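Local coordinates for Serine/threonine-protein kinase Tel1 (Chaetomium thermophilum, PDB 6SKY) that probably phosphorylates serine and threonine residues followed by glutamine, using ATP, to switch on checkpoint signalling after DNA damage, at residues 2595-2600 with 2605-2610; 2545-2550 with 2577-2582; 2518-2523 with 2535-2540. One frame throughout, in Å; residues are numbered along the deposited sequence.

Contact 1 (2595-2600 with 2605-2610); sequences LTAIGT and YKQLVK. With AGS (phosphothiophosphoric acid-adenylate ester), chain C.
Leu2595 and Ala2597 pair with Gln2607 and Tyr2605 through four backbone hydrogen bonds. Leu2595 N gives to Gln2607 O, and Gln2607 N returns the bond to Leu2595 O. Ala2597 and Tyr2605 repeat the exchange. The straightest of the four runs from Tyr2605 N to Ala2597 O at 2.9 Å, with 175° at the hydrogen. Between these two hydrogen-bonded pairs, Thr2596 and Lys2606 form a non-hydrogen-bonded pair. This is an antiparallel beta hairpin of the kinase N-lobe sheet, and its second strand reaches the nucleotide. Apolar contacts lie on the face that carries Leu2595. Its CD1 meets Val2609 CG2 at 4.0 Å. The Tyr2605 ring presents its edge to Gly2599, with CE2 4.1 Å from Gly2599 CA. On the other face Thr2596 and Lys2606 lie side by side, pointing the same way. Thr2596 OG1 is 4.0 Å from Lys2606 CE, where the lysine chain bends at chi3 (57°). The buried Gln2607 OE1 is hydrogen-bonded to the hydroxyl of Tyr2517. Two side chains reach the ATP analogue. Leu2608 CD1 touches the adenine at N6, 3.7 Å away. The Lys2610 chain, extended beyond CG, carries NZ to the alpha-phosphate oxygen O2A of the analogue in a weak hydrogen bond of 3.5 Å.

Contact 2 (2545-2550 with 2577-2582); sequences NFLSTM and HKFAPE
Phe2546, Leu2547 and Met2550 meet Phe2579 where helix 2545-2550 runs antiparallel to strand 2577-2579. The two short axes make an angle of 174° and approach to 9.3 Å. Leu2547 and Phe2579 have the nearest CA atoms, 7.7 Å apart. No hydrogen bond crosses this gap, so side chains alone join the segments. Phe2579 projects from the strand toward the helix. Phe2546 has CG anti to its backbone N (chi1 170°), which carries its ring across to the strand. There it turns an edge to one face of the Phe2579 ring, a T-shaped stack with centroids 4.9 Å apart and planes at 79°. Met2550 CG comes obliquely to Phe2579 CE2. Leu2547 CD2 packs at the root of the phenylalanine, 3.8 Å from Phe2579 CB. Replacing Phe2579 by an alanine would probably leave the Phe2546 edge without its aromatic face and open a gap beside Met2550. Tyr2517 of helix 2507-2522 also stacks edge-to-face with Phe2546 and touches Phe2579, while Leu2595 of the next strand touches both phenylalanines. Just before Phe2579, His2577 and Lys2578 form a classic beta bulge opposite Ile2598. The whole is an aromatic cluster between a helix and the antiparallel beta sheet of the kinase N-lobe.

Contact 3 (2518-2523 with 2535-2540); sequences HALAMD and VPIKNS
Leu2520 and Ile2537 approach each other obliquely through the ends of their side chains. The meeting atoms are Leu2520 CD1 and Ile2537 CD1, 4.2 Å apart. Leu2520 sits on helix 2518-2522, and its bond from CA to CB does not aim at the partner. Its branch still gets there because CG stands anti to the backbone N (chi1 179°). Ile2537 is fully extended, with chi1 173° and chi2 -173°. That extension carries CD1 straight out from the backbone toward the leucine. Phe2546 and Met2583 touch Ile2537 as well, so the contact is part of a larger apolar cluster. The two segments bury a modest 97 Å² between them. Ile2537 is the centre of an inverse gamma turn just after the edge strand 2534-2536 of the N-lobe sheet. From this turn the chain passes to Ser2540, the N-cap residue of helix 2541-2552. The contact thus joins the C-terminal end of helix 2507-2522 to the link between that strand and the next helix. The second pair is polar. The CB atoms of Asp2523 and Ser2540 both point toward the opposite segment, and Asp2523 OD2 comes to 3.7 Å from Ser2540 OG. This pair is not a hydrogen bond. Asp2523 OD2 instead is hydrogen-bonded to the hydroxyl of Tyr2529, in the loop that connects the segments. The side chain of Ser2540 touches Tyr2529 too, and Arg2528 lies against both Asp2523 and Ser2540.

In the fold
The contacts follow one another along the chain in the order 3, 2, 1, without overlap. Their centres are close: about 10 Å from contact 1 to contact 2, 10 Å from contact 2 to contact 3, and 13 Å from contact 1 to contact 3. All reach one antiparallel sheet, in which strands 2534-2536, 2576-2585, 2593-2599 and 2604-2611 are successive neighbours. Helices 2507-2522 and 2541-2552 pack against it. Leu2595 of contact 1 touches Leu2520 of contact 3, and Ile2537 N of contact 3 makes a probable hydrogen bond to Pro2581 O of contact 2. This is consistent with one apolar layer on one face of the N-lobe sheet; the nucleotide lies on the other, beside strand 2604-2611.

Contact 1 (2595-2600 with 2605-2610)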
# COMPACT_ATOMS: atom_id res chain seq x y z
N LEU A 2595 38.22 13.99 -37.34
CA LEU A 2595 37.86 14.86 -38.45
C LEU A 2595 36.76 15.82 -38.03
O LEU A 2595 36.02 15.57 -37.09
CB LEU A 2595 37.38 14.04 -39.64
CG LEU A 2595 38.39 13.53 -40.66
CD1 LEU A 2595 39.48 12.72 -40.02
CD2 LEU A 2595 37.64 12.70 -41.66
N THR A 2596 36.66 16.92 -38.76
CA THR A 2596 35.57 17.86 -38.59
C THR A 2596 34.93 18.10 -39.95
O THR A 2596 35.63 18.26 -40.95
CB THR A 2596 36.05 19.19 -38.01
OG1 THR A 2596 36.89 18.95 -36.88
CG2 THR A 2596 34.87 20.03 -37.57
N ALA A 2597 33.61 18.10 -39.99
CA ALA A 2597 32.87 18.32 -41.22
C ALA A 2597 31.97 19.52 -41.03
O ALA A 2597 31.22 19.59 -40.05
CB ALA A 2597 32.05 17.09 -41.60
N ILE A 2598 32.04 20.47 -41.94
CA ILE A 2598 31.16 21.62 -41.93
C ILE A 2598 29.99 21.30 -42.84
O ILE A 2598 30.18 21.01 -44.03
CB ILE A 2598 31.88 22.90 -42.37
CG1 ILE A 2598 32.87 23.36 -41.30
CG2 ILE A 2598 30.88 24.00 -42.62
CD1 ILE A 2598 34.23 22.75 -41.41
N GLY A 2599 28.79 21.34 -42.29
CA GLY A 2599 27.61 20.96 -43.02
C GLY A 2599 27.05 22.09 -43.84
O GLY A 2599 27.60 23.18 -43.92
N THR A 2600 25.92 21.80 -44.49
CA THR A 2600 25.27 22.81 -45.30
C THR A 2600 24.65 23.90 -44.44
O THR A 2600 24.75 25.09 -44.76
CB THR A 2600 24.23 22.15 -46.20
OG1 THR A 2600 24.84 21.75 -47.43
CG2 THR A 2600 23.09 23.10 -46.50
N TYR A 2605 30.33 19.04 -37.36
CA TYR A 2605 30.14 17.67 -36.90
C TYR A 2605 31.51 17.03 -36.82
O TYR A 2605 32.14 16.77 -37.85
CB TYR A 2605 29.25 16.90 -37.86
CG TYR A 2605 27.94 17.56 -38.17
CD1 TYR A 2605 26.86 17.43 -37.33
CD2 TYR A 2605 27.79 18.31 -39.32
CE1 TYR A 2605 25.66 18.03 -37.62
CE2 TYR A 2605 26.60 18.91 -39.62
CZ TYR A 2605 25.54 18.77 -38.76
OH TYR A 2605 24.34 19.37 -39.04
N LYS A 2606 31.99 16.79 -35.61
CA LYS A 2606 33.26 16.11 -35.46
C LYS A 2606 33.05 14.61 -35.40
O LYS A 2606 31.96 14.12 -35.10
CB LYS A 2606 33.98 16.60 -34.21
CG LYS A 2606 34.10 18.09 -34.13
CD LYS A 2606 34.96 18.50 -32.97
CE LYS A 2606 36.33 17.86 -33.08
NZ LYS A 2606 37.22 18.25 -31.95
N GLN A 2607 34.10 13.87 -35.73
CA GLN A 2607 34.02 12.43 -35.87
C GLN A 2607 35.34 11.81 -35.48
O GLN A 2607 36.40 12.30 -35.86
CB GLN A 2607 33.70 12.03 -37.31
CG GLN A 2607 32.41 12.56 -37.83
CD GLN A 2607 32.41 12.65 -39.32
OE1 GLN A 2607 33.40 12.35 -39.96
NE2 GLN A 2607 31.30 13.08 -39.88
N LEU A 2608 35.28 10.72 -34.73
CA LEU A 2608 36.42 9.83 -34.59
C LEU A 2608 36.33 8.81 -35.71
O LEU A 2608 35.31 8.15 -35.87
CB LEU A 2608 36.43 9.11 -33.25
CG LEU A 2608 36.66 9.85 -31.95
CD1 LEU A 2608 35.36 10.02 -31.25
CD2 LEU A 2608 37.60 9.05 -31.09
N VAL A 2609 37.39 8.71 -36.50
CA VAL A 2609 37.52 7.67 -37.50
C VAL A 2609 38.40 6.61 -36.88
O VAL A 2609 39.62 6.73 -36.86
CB VAL A 2609 38.09 8.21 -38.82
CG1 VAL A 2609 38.03 7.15 -39.87
CG2 VAL A 2609 37.31 9.41 -39.26
N LYS A 2610 37.78 5.57 -36.33
CA LYS A 2610 38.48 4.61 -35.50
C LYS A 2610 38.84 3.39 -36.33
O LYS A 2610 37.97 2.77 -36.95
CB LYS A 2610 37.62 4.20 -34.31
CG LYS A 2610 38.36 4.15 -33.01
CD LYS A 2610 37.40 3.99 -31.86
CE LYS A 2610 38.07 4.23 -30.53
NZ LYS A 2610 37.08 4.17 -29.42
PG AGS C . 42.16 3.67 -23.56
S1G AGS C . 41.87 3.92 -21.65
O2G AGS C . 40.96 2.90 -24.18
O3G AGS C . 43.46 2.86 -23.79
PB AGS C . 41.01 5.91 -24.53
O1B AGS C . 39.98 5.60 -23.52
O2B AGS C . 41.51 7.35 -24.53
O3B AGS C . 42.29 5.03 -24.28
PA AGS C . 40.38 6.73 -27.06
O1A AGS C . 41.58 6.69 -27.91
O2A AGS C . 39.06 6.55 -27.81
O3A AGS C . 40.42 5.61 -25.96
O5' AGS C . 40.41 8.10 -26.30
C5' AGS C . 40.31 9.31 -27.07
C4' AGS C . 40.02 10.47 -26.15
O4' AGS C . 38.82 11.13 -26.58
C3' AGS C . 39.78 10.11 -24.69
O3' AGS C . 40.21 11.16 -23.83
C2' AGS C . 38.27 9.90 -24.63
O2' AGS C . 37.76 10.24 -23.35
C1' AGS C . 37.76 10.89 -25.68
N9 AGS C . 36.62 10.39 -26.43
C8 AGS C . 36.42 9.11 -26.86
N7 AGS C . 35.30 8.94 -27.53
C5 AGS C . 34.74 10.21 -27.54
C6 AGS C . 33.54 10.70 -28.09
N6 AGS C . 32.67 9.96 -28.76
N1 AGS C . 33.28 12.01 -27.93
C2 AGS C . 34.15 12.77 -27.25
N3 AGS C . 35.31 12.41 -26.69
C4 AGS C . 35.54 11.11 -26.87

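Contact 2 (2545-2550 with 2577-2582)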
# COMPACT_ATOMS: atom_id res chain seq x y z
N ASN A 2545 42.51 11.61 -51.81
CA ASN A 2545 41.44 10.79 -52.36
C ASN A 2545 40.16 10.95 -51.55
O ASN A 2545 39.06 11.06 -52.11
CB ASN A 2545 41.87 9.33 -52.41
CG ASN A 2545 40.84 8.45 -53.07
OD1 ASN A 2545 40.03 8.91 -53.86
ND2 ASN A 2545 40.87 7.16 -52.74
N PHE A 2546 40.29 10.99 -50.22
CA PHE A 2546 39.15 11.18 -49.34
C PHE A 2546 38.46 12.51 -49.61
O PHE A 2546 37.24 12.57 -49.77
CB PHE A 2546 39.61 11.09 -47.89
CG PHE A 2546 38.58 11.51 -46.89
CD1 PHE A 2546 37.60 10.64 -46.49
CD2 PHE A 2546 38.61 12.77 -46.34
CE1 PHE A 2546 36.67 11.02 -45.57
CE2 PHE A 2546 37.67 13.16 -45.43
CZ PHE A 2546 36.70 12.27 -45.05
N LEU A 2547 39.23 13.60 -49.67
CA LEU A 2547 38.63 14.91 -49.86
C LEU A 2547 37.96 15.04 -51.22
O LEU A 2547 36.87 15.59 -51.33
CB LEU A 2547 39.68 16.00 -49.68
CG LEU A 2547 39.95 16.36 -48.22
CD1 LEU A 2547 41.09 17.32 -48.16
CD2 LEU A 2547 38.72 16.96 -47.61
N SER A 2548 38.60 14.51 -52.27
CA SER A 2548 37.99 14.56 -53.59
C SER A 2548 36.70 13.77 -53.63
O SER A 2548 35.66 14.28 -54.07
CB SER A 2548 38.98 14.04 -54.63
OG SER A 2548 39.59 12.85 -54.18
N THR A 2549 36.73 12.52 -53.15
CA THR A 2549 35.53 11.69 -53.17
C THR A 2549 34.42 12.31 -52.35
O THR A 2549 33.24 12.20 -52.71
CB THR A 2549 35.84 10.30 -52.64
OG1 THR A 2549 37.09 9.85 -53.19
CG2 THR A 2549 34.75 9.34 -53.03
N MET A 2550 34.77 12.97 -51.25
CA MET A 2550 33.73 13.56 -50.42
C MET A 2550 33.16 14.82 -51.05
O MET A 2550 31.99 15.15 -50.82
CB MET A 2550 34.29 13.86 -49.04
CG MET A 2550 33.23 13.88 -47.98
SD MET A 2550 32.45 12.27 -47.78
CE MET A 2550 33.90 11.28 -47.53
N HIS A 2577 29.01 19.80 -46.36
CA HIS A 2577 29.43 20.84 -47.29
C HIS A 2577 30.91 20.73 -47.59
O HIS A 2577 31.31 20.58 -48.75
CB HIS A 2577 29.09 22.22 -46.71
CG HIS A 2577 29.50 23.36 -47.58
ND1 HIS A 2577 30.72 23.98 -47.46
CD2 HIS A 2577 28.85 23.99 -48.58
CE1 HIS A 2577 30.81 24.95 -48.36
NE2 HIS A 2577 29.68 24.98 -49.05
N LYS A 2578 31.74 20.77 -46.56
CA LYS A 2578 33.18 20.64 -46.75
C LYS A 2578 33.78 20.05 -45.49
O LYS A 2578 33.08 19.76 -44.52
CB LYS A 2578 33.82 21.99 -47.09
CG LYS A 2578 33.73 23.00 -45.97
CD LYS A 2578 34.41 24.29 -46.35
CE LYS A 2578 34.30 25.30 -45.22
NZ LYS A 2578 34.86 26.63 -45.59
N PHE A 2579 35.09 19.87 -45.50
CA PHE A 2579 35.83 19.40 -44.33
C PHE A 2579 36.78 20.49 -43.88
O PHE A 2579 37.39 21.17 -44.70
CB PHE A 2579 36.60 18.13 -44.64
CG PHE A 2579 35.81 16.88 -44.43
CD1 PHE A 2579 36.03 16.10 -43.32
CD2 PHE A 2579 34.84 16.51 -45.32
CE1 PHE A 2579 35.30 14.96 -43.13
CE2 PHE A 2579 34.10 15.38 -45.12
CZ PHE A 2579 34.33 14.60 -44.03
N ALA A 2580 36.90 20.65 -42.56
CA ALA A 2580 37.96 21.49 -42.03
C ALA A 2580 39.31 20.97 -42.52
O ALA A 2580 39.50 19.76 -42.68
CB ALA A 2580 37.92 21.51 -40.51
N PRO A 2581 40.26 21.87 -42.79
CA PRO A 2581 41.50 21.43 -43.44
C PRO A 2581 42.34 20.49 -42.62
O PRO A 2581 43.09 19.70 -43.19
CB PRO A 2581 42.23 22.76 -43.70
CG PRO A 2581 41.15 23.78 -43.72
CD PRO A 2581 40.17 23.33 -42.70
N GLU A 2582 42.25 20.54 -41.29
CA GLU A 2582 43.12 19.75 -40.44
C GLU A 2582 42.33 18.69 -39.68
O GLU A 2582 41.10 18.73 -39.60
CB GLU A 2582 43.87 20.64 -39.45
CG GLU A 2582 44.93 21.51 -40.09
CD GLU A 2582 45.79 22.24 -39.07
OE1 GLU A 2582 45.26 22.60 -38.00
OE2 GLU A 2582 46.99 22.45 -39.34

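Contact 3 (2518-2523 with 2535-2540)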
# COMPACT_ATOMS: atom_id res chain seq x y z
N HIS A 2518 36.66 4.15 -44.80
CA HIS A 2518 37.37 2.96 -44.33
C HIS A 2518 38.84 3.01 -44.70
O HIS A 2518 39.70 2.63 -43.89
CB HIS A 2518 36.71 1.72 -44.92
CG HIS A 2518 37.43 0.45 -44.61
ND1 HIS A 2518 37.76 -0.46 -45.59
CD2 HIS A 2518 37.88 -0.06 -43.45
CE1 HIS A 2518 38.39 -1.48 -45.03
NE2 HIS A 2518 38.47 -1.26 -43.73
N ALA A 2519 39.16 3.48 -45.91
CA ALA A 2519 40.57 3.61 -46.28
C ALA A 2519 41.28 4.59 -45.37
O ALA A 2519 42.42 4.34 -44.96
CB ALA A 2519 40.68 4.06 -47.73
N LEU A 2520 40.63 5.69 -45.02
CA LEU A 2520 41.24 6.64 -44.09
C LEU A 2520 41.39 6.04 -42.70
O LEU A 2520 42.38 6.30 -42.02
CB LEU A 2520 40.41 7.92 -44.03
CG LEU A 2520 40.90 9.00 -43.09
CD1 LEU A 2520 42.08 9.71 -43.69
CD2 LEU A 2520 39.78 9.96 -42.82
N ALA A 2521 40.42 5.24 -42.27
CA ALA A 2521 40.51 4.61 -40.96
C ALA A 2521 41.70 3.67 -40.88
O ALA A 2521 42.45 3.68 -39.90
CB ALA A 2521 39.21 3.86 -40.66
N MET A 2522 41.89 2.85 -41.91
CA MET A 2522 42.92 1.82 -41.86
C MET A 2522 44.33 2.39 -41.99
O MET A 2522 45.29 1.69 -41.66
CB MET A 2522 42.67 0.79 -42.96
CG MET A 2522 41.47 -0.11 -42.72
SD MET A 2522 41.68 -1.20 -41.31
CE MET A 2522 40.73 -0.33 -40.08
N ASP A 2523 44.48 3.62 -42.46
CA ASP A 2523 45.79 4.16 -42.81
C ASP A 2523 46.50 4.68 -41.57
O ASP A 2523 46.21 5.78 -41.09
CB ASP A 2523 45.65 5.26 -43.85
CG ASP A 2523 46.93 6.00 -44.09
OD1 ASP A 2523 47.96 5.33 -44.31
OD2 ASP A 2523 46.92 7.24 -44.06
N VAL A 2535 47.34 17.45 -37.94
CA VAL A 2535 47.89 17.36 -39.29
C VAL A 2535 46.86 17.84 -40.31
O VAL A 2535 45.69 17.46 -40.21
CB VAL A 2535 48.32 15.93 -39.62
CG1 VAL A 2535 49.09 15.89 -40.92
CG2 VAL A 2535 49.16 15.38 -38.49
N PRO A 2536 47.23 18.66 -41.29
CA PRO A 2536 46.29 18.96 -42.38
C PRO A 2536 46.11 17.72 -43.25
O PRO A 2536 47.08 17.09 -43.66
CB PRO A 2536 46.98 20.09 -43.14
CG PRO A 2536 48.42 19.86 -42.88
CD PRO A 2536 48.51 19.35 -41.48
N ILE A 2537 44.85 17.38 -43.53
CA ILE A 2537 44.57 16.15 -44.27
C ILE A 2537 44.63 16.52 -45.74
O ILE A 2537 43.62 16.66 -46.44
CB ILE A 2537 43.23 15.52 -43.84
CG1 ILE A 2537 42.86 14.34 -44.74
CG2 ILE A 2537 42.11 16.56 -43.80
CD1 ILE A 2537 41.50 13.79 -44.47
N LYS A 2538 45.85 16.69 -46.23
CA LYS A 2538 46.13 16.68 -47.65
C LYS A 2538 47.49 16.09 -47.96
O LYS A 2538 47.85 16.00 -49.13
CB LYS A 2538 46.05 18.10 -48.23
CG LYS A 2538 44.66 18.52 -48.64
CD LYS A 2538 44.67 19.88 -49.30
CE LYS A 2538 43.30 20.19 -49.88
NZ LYS A 2538 43.34 21.41 -50.73
N ASN A 2539 48.25 15.66 -46.95
CA ASN A 2539 49.63 15.24 -47.16
C ASN A 2539 49.77 13.74 -47.30
O ASN A 2539 50.89 13.25 -47.44
CB ASN A 2539 50.50 15.74 -46.00
CG ASN A 2539 50.54 17.24 -45.92
OD1 ASN A 2539 49.79 17.93 -46.62
ND2 ASN A 2539 51.40 17.77 -45.07
N SER A 2540 48.73 13.05 -47.23
CA SER A 2540 48.72 11.64 -47.59
C SER A 2540 47.90 11.44 -48.86
O SER A 2540 47.00 12.24 -49.15
CB SER A 2540 48.13 10.82 -46.45
OG SER A 2540 48.40 9.44 -46.61